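Local coordinates for cellulose-binding protein (Saccharophagus degradans, PDB 2X32), which binds the polyisoprenoid octaprenyl diphosphate in a long pocket and is implicated in plant cell wall breakdown, at residues V28-R33 and D61-R66; R66-D69 and E73-T76. All coordinates share one frame; numbering follows the deposited sequence. Where two conformers were deposited one is given.

Contact 1 (V28-R33 and D61-R66); sequences VLETHR and DVRNGR. With OTP ((2E,6E,10E,14E,18E,22E,26E)-3,7,11,15,19,23,27,31-octamethyldotriaconta-2,6,10,14,18,22,26,30-octaenyl trihydrogen diphosphate), chain C.
E30 and R63 approach from opposite directions and meet as a salt bridge, with R63 NH2 3.0 Å from E30 OE2. OE2 lies in the guanidinium plane. R63 NH2, however, meets OE2 from above the carboxylate plane, 49° out of it. NH1 adds weak bonds of 3.1 Å to E30 OE1 and 3.0 Å to E30 OE2, so OE2 is gripped twice. E30 gets there with CG anti to its carbonyl carbon (chi1 -62°) and an extended chain beyond. R63 leaves the helix with CG anti to the backbone N (chi1 -180°) and bends at chi3, which brings NH1 within 2.9 Å of OTP O2, an oxygen on the phosphate next to the prenyl chain; this bond is weak.

H32 covers part of one guanidinium face. Its NE2 stands above that face near the rim, 3.8 Å from R63 NH2, and the imidazole is set nearly upright on the guanidinium, edge first. K24, on the neighbouring strand 7-24, pairs with E30 OE1 and also bonds OTP, while R63 NH2 gives its strongest bond to T58 O. E30 and T58 O together probably fix the rotation of the guanidinium, and E30 probably offsets some of the positive charge of R63 and K24. The arrangement forms the diphosphate end of the lipid pocket, where helix 61-72 faces strand 28-42 of the curled antiparallel sheet, consistent with the lipocalin-like barrel of YceI-like domains.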
ATOM      1  N   VAL A  28     -13.806  16.004   5.392  1.00 15.82           N
ATOM      2  CA  VAL A  28     -13.959  15.976   3.936  1.00 13.89           C
ATOM      3  C   VAL A  28     -12.989  14.901   3.402  1.00 12.70           C
ATOM      4  O   VAL A  28     -11.748  15.115   3.373  1.00 11.56           O
ATOM      5  CB  VAL A  28     -13.742  17.338   3.294  1.00 14.72           C
ATOM      6  CG1 VAL A  28     -13.877  17.268   1.756  1.00 14.84           C
ATOM      7  CG2 VAL A  28     -14.723  18.351   3.876  1.00 14.64           C
ATOM      8  N   LEU A  29     -13.565  13.777   2.979  1.00 11.28           N
ATOM      9  CA  LEU A  29     -12.803  12.568   2.582  1.00 10.32           C
ATOM     10  C   LEU A  29     -12.573  12.484   1.091  1.00  9.35           C
ATOM     11  O   LEU A  29     -13.482  12.714   0.281  1.00 10.70           O
ATOM     12  CB  LEU A  29     -13.575  11.317   3.019  1.00  9.63           C
ATOM     13  CG  LEU A  29     -13.420  10.800   4.451  1.00 13.26           C
ATOM     14  CD1 LEU A  29     -13.251  11.829   5.475  1.00 19.17           C
ATOM     15  CD2 LEU A  29     -14.529   9.777   4.805  1.00 12.95           C
ATOM     16  N   GLU A  30     -11.355  12.128   0.702  1.00  8.53           N
ATOM     17  CA  GLU A  30     -11.032  11.900  -0.676  1.00  8.19           C
ATOM     18  C   GLU A  30     -10.127  10.668  -0.784  1.00  7.88           C
ATOM     19  O   GLU A  30      -9.121  10.534  -0.069  1.00  7.32           O
ATOM     20  CB  GLU A  30     -10.281  13.090  -1.278  1.00  7.35           C
ATOM     21  CG  GLU A  30     -11.019  14.434  -1.311  1.00  9.94           C
ATOM     22  CD  GLU A  30     -10.096  15.574  -1.739  1.00  8.20           C
ATOM     23  OE1 GLU A  30      -9.504  16.256  -0.871  1.00 12.41           O
ATOM     24  OE2 GLU A  30     -10.078  15.827  -2.938  1.00 14.82           O
ATOM     25  N   THR A  31     -10.472   9.808  -1.721  1.00  6.98           N
ATOM     26  CA  THR A  31      -9.728   8.610  -1.993  1.00  6.12           C
ATOM     27  C   THR A  31      -8.763   8.831  -3.124  1.00  6.10           C
ATOM     28  O   THR A  31      -9.181   9.271  -4.226  1.00  9.49           O
ATOM     29  CB  THR A  31     -10.672   7.485  -2.362  1.00  5.44           C
ATOM     30  OG1 THR A  31     -11.562   7.292  -1.275  1.00  7.86           O
ATOM     31  CG2 THR A  31      -9.913   6.189  -2.612  1.00  6.84           C
ATOM     32  N   HIS A  32      -7.492   8.578  -2.865  1.00  5.78           N
ATOM     33  CA  HIS A  32      -6.387   8.695  -3.793  1.00  3.77           C
ATOM     34  C   HIS A  32      -5.849   7.323  -4.097  1.00  5.24           C
ATOM     35  O   HIS A  32      -6.090   6.367  -3.348  1.00  8.35           O
ATOM     36  CB  HIS A  32      -5.285   9.566  -3.154  1.00  4.28           C
ATOM     37  CG  HIS A  32      -5.815  10.856  -2.652  1.00  6.26           C
ATOM     38  ND1 HIS A  32      -5.868  11.199  -1.314  1.00  9.85           N
ATOM     39  CD2 HIS A  32      -6.411  11.870  -3.324  1.00  5.40           C
ATOM     40  CE1 HIS A  32      -6.436  12.388  -1.193  1.00  3.01           C
ATOM     41  NE2 HIS A  32      -6.774  12.811  -2.398  1.00 10.75           N
ATOM     42  N   ARG A  33      -5.108   7.203  -5.187  1.00  5.10           N
ATOM     43  CA  ARG A  33      -4.587   5.884  -5.545  0.50  5.39           C
ATOM     44  C   ARG A  33      -3.196   6.021  -6.090  1.00  5.12           C
ATOM     45  O   ARG A  33      -2.708   7.111  -6.429  1.00  6.61           O
ATOM     46  CB  ARG A  33      -5.452   5.105  -6.557  0.50  5.37           C
ATOM     47  CG  ARG A  33      -6.958   5.097  -6.308  0.50  8.51           C
ATOM     48  CD  ARG A  33      -7.792   5.359  -7.624  0.50  8.57           C
ATOM     49  NE  ARG A  33      -9.207   5.225  -7.330  0.50 11.86           N
ATOM     50  CZ  ARG A  33     -10.074   6.185  -7.024  0.50 10.47           C
ATOM     51  NH1 ARG A  33      -9.747   7.483  -7.024  0.50  9.19           N
ATOM     52  NH2 ARG A  33     -11.334   5.820  -6.755  0.50 10.94           N
ATOM     53  N   ASP A  61      -3.792  17.562 -11.046  1.00  3.32           N
ATOM     54  CA  ASP A  61      -2.370  17.487 -11.402  1.00  3.14           C
ATOM     55  C   ASP A  61      -1.483  18.325 -10.475  1.00  3.71           C
ATOM     56  O   ASP A  61      -0.420  17.867 -10.045  1.00  5.89           O
ATOM     57  CB  ASP A  61      -2.177  17.901 -12.865  1.00  3.73           C
ATOM     58  CG  ASP A  61      -2.848  16.963 -13.803  1.00  4.83           C
ATOM     59  OD1 ASP A  61      -2.437  15.789 -13.869  1.00  6.24           O
ATOM     60  OD2 ASP A  61      -3.818  17.380 -14.468  1.00  5.73           O
ATOM     61  N   VAL A  62      -1.894  19.566 -10.144  1.00  4.47           N
ATOM     62  CA  VAL A  62      -1.083  20.385  -9.241  1.00  5.53           C
ATOM     63  C   VAL A  62      -0.916  19.675  -7.906  1.00  5.54           C
ATOM     64  O   VAL A  62       0.133  19.654  -7.344  1.00  6.74           O
ATOM     65  CB  VAL A  62      -1.674  21.809  -9.038  1.00  7.60           C
ATOM     66  CG1 VAL A  62      -1.009  22.540  -7.816  1.00  9.94           C
ATOM     67  CG2 VAL A  62      -1.579  22.608 -10.326  1.00  7.68           C
ATOM     68  N   ARG A  63      -1.974  19.082  -7.401  1.00  4.54           N
ATOM     69  CA  ARG A  63      -1.926  18.405  -6.108  1.00  4.80           C
ATOM     70  C   ARG A  63      -1.043  17.178  -6.169  1.00  5.22           C
ATOM     71  O   ARG A  63      -0.267  16.901  -5.247  1.00  5.17           O
ATOM     72  CB  ARG A  63      -3.336  18.041  -5.635  1.00  5.29           C
ATOM     73  CG  ARG A  63      -3.293  17.348  -4.304  1.00  6.85           C
ATOM     74  CD  ARG A  63      -4.606  17.267  -3.610  1.00  8.58           C
ATOM     75  NE  ARG A  63      -5.564  16.497  -4.395  1.00  7.26           N
ATOM     76  CZ  ARG A  63      -6.828  16.346  -4.016  1.00  7.53           C
ATOM     77  NH1 ARG A  63      -7.244  16.911  -2.892  1.00  8.97           N
ATOM     78  NH2 ARG A  63      -7.670  15.604  -4.740  1.00  7.20           N
ATOM     79  N   ASN A  64      -1.125  16.431  -7.262  1.00  4.43           N
ATOM     80  CA  ASN A  64      -0.209  15.299  -7.435  1.00  3.40           C
ATOM     81  C   ASN A  64       1.224  15.745  -7.319  1.00  3.71           C
ATOM     82  O   ASN A  64       2.033  15.080  -6.694  1.00  3.69           O
ATOM     83  CB  ASN A  64      -0.381  14.606  -8.786  1.00  2.09           C
ATOM     84  CG  ASN A  64      -1.768  14.017  -9.011  1.00  3.17           C
ATOM     85  OD1 ASN A  64      -2.469  13.692  -8.041  1.00  3.65           O
ATOM     86  ND2 ASN A  64      -2.117  13.770 -10.308  1.00  5.05           N
ATOM     87  N   GLY A  65       1.552  16.872  -7.936  1.00  4.35           N
ATOM     88  CA  GLY A  65       2.906  17.367  -7.915  1.00  5.48           C
ATOM     89  C   GLY A  65       3.344  17.751  -6.508  1.00  5.84           C
ATOM     90  O   GLY A  65       4.470  17.453  -6.099  1.00  6.46           O
ATOM     91  N   ARG A  66       2.440  18.407  -5.783  1.00  6.63           N
ATOM     92  CA  ARG A  66       2.735  18.797  -4.399  1.00  6.45           C
ATOM     93  C   ARG A  66       2.935  17.529  -3.559  1.00  5.96           C
ATOM     94  O   ARG A  66       3.814  17.481  -2.703  1.00  7.26           O
ATOM     95  CB  ARG A  66       1.627  19.668  -3.827  1.00  7.23           C
ATOM     96  CG  ARG A  66       1.575  21.055  -4.463  1.00  9.62           C
ATOM     97  CD  ARG A  66       0.308  21.738  -4.084  1.00 12.32           C
ATOM     98  NE  ARG A  66       0.301  23.138  -4.550  1.00 15.47           N
ATOM     99  CZ  ARG A  66      -0.628  24.035  -4.212  1.00 17.60           C
ATOM    100  NH1 ARG A  66      -1.631  23.711  -3.384  1.00 18.49           N
ATOM    101  NH2 ARG A  66      -0.534  25.281  -4.685  1.00 21.08           N
TER
HETATM  102  O7  OTP C1174      -9.033  22.237  -0.248  0.50 32.14           O
HETATM  103  P2  OTP C1174      -8.129  22.602  -1.395  0.50 29.91           P
HETATM  104  O5  OTP C1174      -7.692  24.056  -1.361  0.50 31.96           O
HETATM  105  O6  OTP C1174      -8.604  22.125  -2.741  0.50 29.44           O
HETATM  106  O4  OTP C1174      -6.735  21.786  -1.060  1.00 32.65           O
HETATM  107  P1  OTP C1174      -6.121  20.532  -1.873  1.00 31.70           P
HETATM  108  O2  OTP C1174      -6.922  19.330  -1.409  1.00 33.32           O
HETATM  109  O3  OTP C1174      -5.817  20.804  -3.332  1.00 37.61           O
HETATM  110  O1  OTP C1174      -4.683  20.192  -1.213  1.00 30.72           O
HETATM  111  C40 OTP C1174      -4.683  19.639   0.119  1.00 23.59           C
HETATM  112  C39 OTP C1174      -4.038  18.246   0.123  1.00 20.06           C
HETATM  113  C37 OTP C1174      -4.569  17.203   0.731  1.00 16.74           C
HETATM  114  C38 OTP C1174      -5.904  17.153   1.485  1.00 17.55           C
HETATM  115  C36 OTP C1174      -3.819  15.874   0.721  1.00 17.38           C
HETATM  116  C35 OTP C1174      -3.200  15.491   2.041  1.00 18.06           C
HETATM  117  C34 OTP C1174      -2.555  14.094   1.962  1.00 17.41           C
HETATM  118  C32 OTP C1174      -2.510  13.200   2.957  1.00 13.20           C
HETATM  119  C33 OTP C1174      -3.191  13.424   4.264  1.00 14.32           C
HETATM  120  C31 OTP C1174      -1.881  11.834   2.647  1.00 13.34           C
HETATM  121  C30 OTP C1174      -0.740  11.366   3.515  1.00 13.68           C
HETATM  122  C29 OTP C1174      -0.293   9.953   3.158  1.00 11.86           C
HETATM  123  C27 OTP C1174       0.121   9.049   4.040  1.00 10.61           C
HETATM  124  C28 OTP C1174       0.326   9.314   5.529  1.00 13.01           C
HETATM  125  C26 OTP C1174       0.393   7.619   3.626  1.00 10.32           C
HETATM  126  C25 OTP C1174       0.097   7.257   2.186  1.00  8.88           C
HETATM  127  C24 OTP C1174      -0.024   5.746   1.922  1.00  9.27           C
HETATM  128  C22 OTP C1174       0.913   4.964   1.388  1.00  8.65           C
HETATM  129  C23 OTP C1174       2.224   5.431   0.808  1.00 10.54           C
HETATM  130  C21 OTP C1174       0.623   3.495   1.286  1.00  8.95           C
HETATM  131  C20 OTP C1174       1.481   2.631   2.248  1.00 12.14           C
HETATM  132  C19 OTP C1174       1.235   1.128   2.112  1.00  9.21           C
HETATM  133  C17 OTP C1174       0.540   0.363   2.953  1.00  8.99           C
HETATM  134  C18 OTP C1174       0.015   0.770   4.285  1.00 11.92           C
HETATM  135  C16 OTP C1174       0.245  -1.074   2.549  1.00  8.54           C
HETATM  136  C15 OTP C1174       0.813  -2.079   3.508  1.00  7.86           C
HETATM  137  C14 OTP C1174       0.823  -3.467   2.917  1.00  8.57           C
HETATM  138  C12 OTP C1174       0.614  -4.610   3.615  1.00  8.65           C
HETATM  139  C13 OTP C1174       0.272  -4.600   5.104  1.00 13.39           C
HETATM  140  C11 OTP C1174       0.685  -5.960   2.979  1.00  7.24           C
HETATM  141  C10 OTP C1174       0.808  -6.028   1.510  1.00  8.19           C
HETATM  142  C9  OTP C1174       0.615  -7.407   0.877  1.00  8.40           C
HETATM  143  C7  OTP C1174       1.575  -8.209   0.388  1.00  7.54           C
HETATM  144  C8  OTP C1174       3.043  -7.858   0.245  1.00  7.25           C
HETATM  145  C6  OTP C1174       1.164  -9.573  -0.115  1.00  6.38           C
HETATM  146  C5  OTP C1174       1.372 -10.692   0.887  1.00  8.10           C
HETATM  147  C4  OTP C1174       1.047 -12.045   0.324  1.00  9.13           C
HETATM  148  C2  OTP C1174       0.475 -13.019   1.039  1.00  8.20           C
HETATM  149  C3  OTP C1174       0.071 -13.002   2.472  1.00 11.22           C
HETATM  150  C1  OTP C1174       0.233 -14.334   0.354  1.00  8.78           C

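Contact 2 (R66-D69 and E73-T76)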
ATOM      1  N   ARG A  66       2.440  18.407  -5.783  1.00  6.63           N
ATOM      2  CA  ARG A  66       2.735  18.797  -4.399  1.00  6.45           C
ATOM      3  C   ARG A  66       2.935  17.529  -3.559  1.00  5.96           C
ATOM      4  O   ARG A  66       3.814  17.481  -2.703  1.00  7.26           O
ATOM      5  CB  ARG A  66       1.627  19.668  -3.827  1.00  7.23           C
ATOM      6  CG  ARG A  66       1.575  21.055  -4.463  1.00  9.62           C
ATOM      7  CD  ARG A  66       0.308  21.738  -4.084  1.00 12.32           C
ATOM      8  NE  ARG A  66       0.301  23.138  -4.550  1.00 15.47           N
ATOM      9  CZ  ARG A  66      -0.628  24.035  -4.212  1.00 17.60           C
ATOM     10  NH1 ARG A  66      -1.631  23.711  -3.384  1.00 18.49           N
ATOM     11  NH2 ARG A  66      -0.534  25.281  -4.685  1.00 21.08           N
ATOM     12  N   MET A  67       2.125  16.487  -3.787  1.00  5.78           N
ATOM     13  CA  MET A  67       2.339  15.271  -3.031  0.50  5.94           C
ATOM     14  C   MET A  67       3.681  14.612  -3.381  1.00  5.49           C
ATOM     15  O   MET A  67       4.407  14.169  -2.491  1.00  5.72           O
ATOM     16  CB  MET A  67       1.183  14.302  -3.205  0.50  6.50           C
ATOM     17  CG  MET A  67      -0.103  14.728  -2.514  0.50  9.82           C
ATOM     18  SD  MET A  67      -1.175  13.298  -2.561  0.50 12.46           S
ATOM     19  CE  MET A  67      -0.395  12.284  -1.312  0.50 15.42           C
ATOM     20  N   ARG A  68       4.068  14.574  -4.645  1.00  4.66           N
ATOM     21  CA  ARG A  68       5.369  14.021  -4.988  1.00  5.02           C
ATOM     22  C   ARG A  68       6.525  14.816  -4.421  1.00  5.34           C
ATOM     23  O   ARG A  68       7.471  14.264  -3.881  1.00  6.15           O
ATOM     24  CB  ARG A  68       5.520  13.894  -6.506  1.00  5.11           C
ATOM     25  CG  ARG A  68       4.562  12.962  -7.219  1.00  6.97           C
ATOM     26  CD  ARG A  68       4.799  12.895  -8.730  1.00  5.99           C
ATOM     27  NE  ARG A  68       4.884  14.277  -9.329  1.00  9.32           N
ATOM     28  CZ  ARG A  68       3.923  14.902  -9.999  1.00 10.93           C
ATOM     29  NH1 ARG A  68       2.759  14.330 -10.227  1.00  8.35           N
ATOM     30  NH2 ARG A  68       4.120  16.151 -10.471  1.00 14.91           N
ATOM     31  N   ASP A  69       6.462  16.133  -4.559  1.00  5.71           N
ATOM     32  CA  ASP A  69       7.569  17.007  -4.227  1.00  6.87           C
ATOM     33  C   ASP A  69       7.734  17.263  -2.739  1.00  6.42           C
ATOM     34  O   ASP A  69       8.869  17.261  -2.239  1.00  7.40           O
ATOM     35  CB  ASP A  69       7.403  18.337  -4.963  1.00  7.38           C
ATOM     36  CG  ASP A  69       7.510  18.185  -6.495  1.00  9.16           C
ATOM     37  OD1 ASP A  69       8.000  17.130  -6.980  1.00 10.58           O
ATOM     38  OD2 ASP A  69       7.064  19.122  -7.177  1.00 10.50           O
ATOM     39  N   GLU A  73       8.375  13.269  -1.282  1.00  5.37           N
ATOM     40  CA  GLU A  73       9.760  13.706  -1.651  1.00  6.06           C
ATOM     41  C   GLU A  73      10.392  12.689  -2.574  1.00  5.17           C
ATOM     42  O   GLU A  73      11.436  12.131  -2.283  1.00  5.32           O
ATOM     43  CB  GLU A  73      10.606  13.939  -0.394  1.00  6.13           C
ATOM     44  CG  GLU A  73      10.038  14.985   0.485  1.00  7.45           C
ATOM     45  CD  GLU A  73      10.994  15.311   1.609  1.00 11.44           C
ATOM     46  OE1 GLU A  73      11.024  14.601   2.606  1.00 10.46           O
ATOM     47  OE2 GLU A  73      11.756  16.302   1.495  1.00 14.54           O
ATOM     48  N   THR A  74       9.712  12.451  -3.710  1.00  5.02           N
ATOM     49  CA  THR A  74      10.067  11.365  -4.615  1.00  5.42           C
ATOM     50  C   THR A  74      11.438  11.468  -5.305  1.00  6.03           C
ATOM     51  O   THR A  74      11.945  10.430  -5.771  1.00  7.99           O
ATOM     52  CB  THR A  74       8.981  11.113  -5.665  1.00  4.89           C
ATOM     53  OG1 THR A  74       8.878  12.220  -6.542  1.00  5.09           O
ATOM     54  CG2 THR A  74       7.619  10.784  -5.001  1.00  5.77           C
ATOM     55  N   ALA A  75      12.040  12.647  -5.354  1.00  7.57           N
ATOM     56  CA  ALA A  75      13.427  12.728  -5.892  1.00  8.42           C
ATOM     57  C   ALA A  75      14.369  11.917  -4.994  1.00 10.01           C
ATOM     58  O   ALA A  75      15.411  11.410  -5.452  1.00 12.09           O
ATOM     59  CB  ALA A  75      13.887  14.141  -6.075  1.00  8.63           C
ATOM     60  N   THR A  76      14.016  11.784  -3.705  1.00  7.47           N
ATOM     61  CA  THR A  76      14.786  10.977  -2.757  1.00  6.90           C
ATOM     62  C   THR A  76      14.225   9.605  -2.552  1.00  7.13           C
ATOM     63  O   THR A  76      14.948   8.582  -2.494  1.00  8.45           O
ATOM     64  CB  THR A  76      14.866  11.730  -1.414  1.00  7.48           C
ATOM     65  OG1 THR A  76      15.517  13.000  -1.654  1.00 10.01           O
ATOM     66  CG2 THR A  76      15.673  10.960  -0.369  1.00  9.83           C
TER
HETATM   67  O   HOH W   1       9.661  14.905  -6.756  1.00 13.82           O
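M67 only comes near E73, its O 4.2 Å from E73 N, while its CB points away from the loop; in one of its two conformers, the side chain is about 4 Å from the bound lipid at the nearest atoms and touches V56 and T58. R68 carries the turn. Its carbonyl oxygen accepts T74 N at 2.9 Å in a nearly straight bond (N-H...O 165°), the donor tilted 20° from the carbonyl plane. T74 also wraps this carbonyl with its side chain: CG2 lies 3.7 Å from R68 O, and OG1 packs 3.8 Å from R68 CB. With chi1 at 67°, OG1 sits between the backbone N and the carbonyl carbon, so that hydroxyl and methyl both face R68. The rest of R68 bends at chi3 and leads away from the loop.

D69 closes the contact from its exposed side. Its carbonyl oxygen touches E73 CG at 3.7 Å, and its carboxylate reaches T74 through a water that donates to D69 OD1 and to T74 OG1, 2.8 Å from each. T74 OG1 is further bonded to N54 OD1. A valine here is likely to leave N54 OD1 without this partner and the water held from the D69 side alone.

E73, with positive phi, turns the chain out of the helix. T74 N bonds to the carbonyl six positions earlier, where a Schellman motif has five, in keeping with the wider pi-type turn here. The helix end is therefore held by a main-chain bond supported by a threonine and one water, without any direct pairing of charges.

Both contacts use helix 61-72, and R66 is common to their ranges, but their centres lie 13 Å apart and they serve different parts of the helix. Contact 1 is buried and joins the first turns to strand 28-42, a partner distant in sequence. Contact 2 lies at the surface and joins the last turns to the loop that follows, before strand 79-85. The chemistry differs accordingly: charged side chains organised around a diphosphate in the one, main-chain bonding with a water bridge in the other. Contact 2 nevertheless keeps a link to the ligand, since M67, in one of its two conformers, lies near the polyprenyl chain, while R63 makes a weak bond to the phosphate.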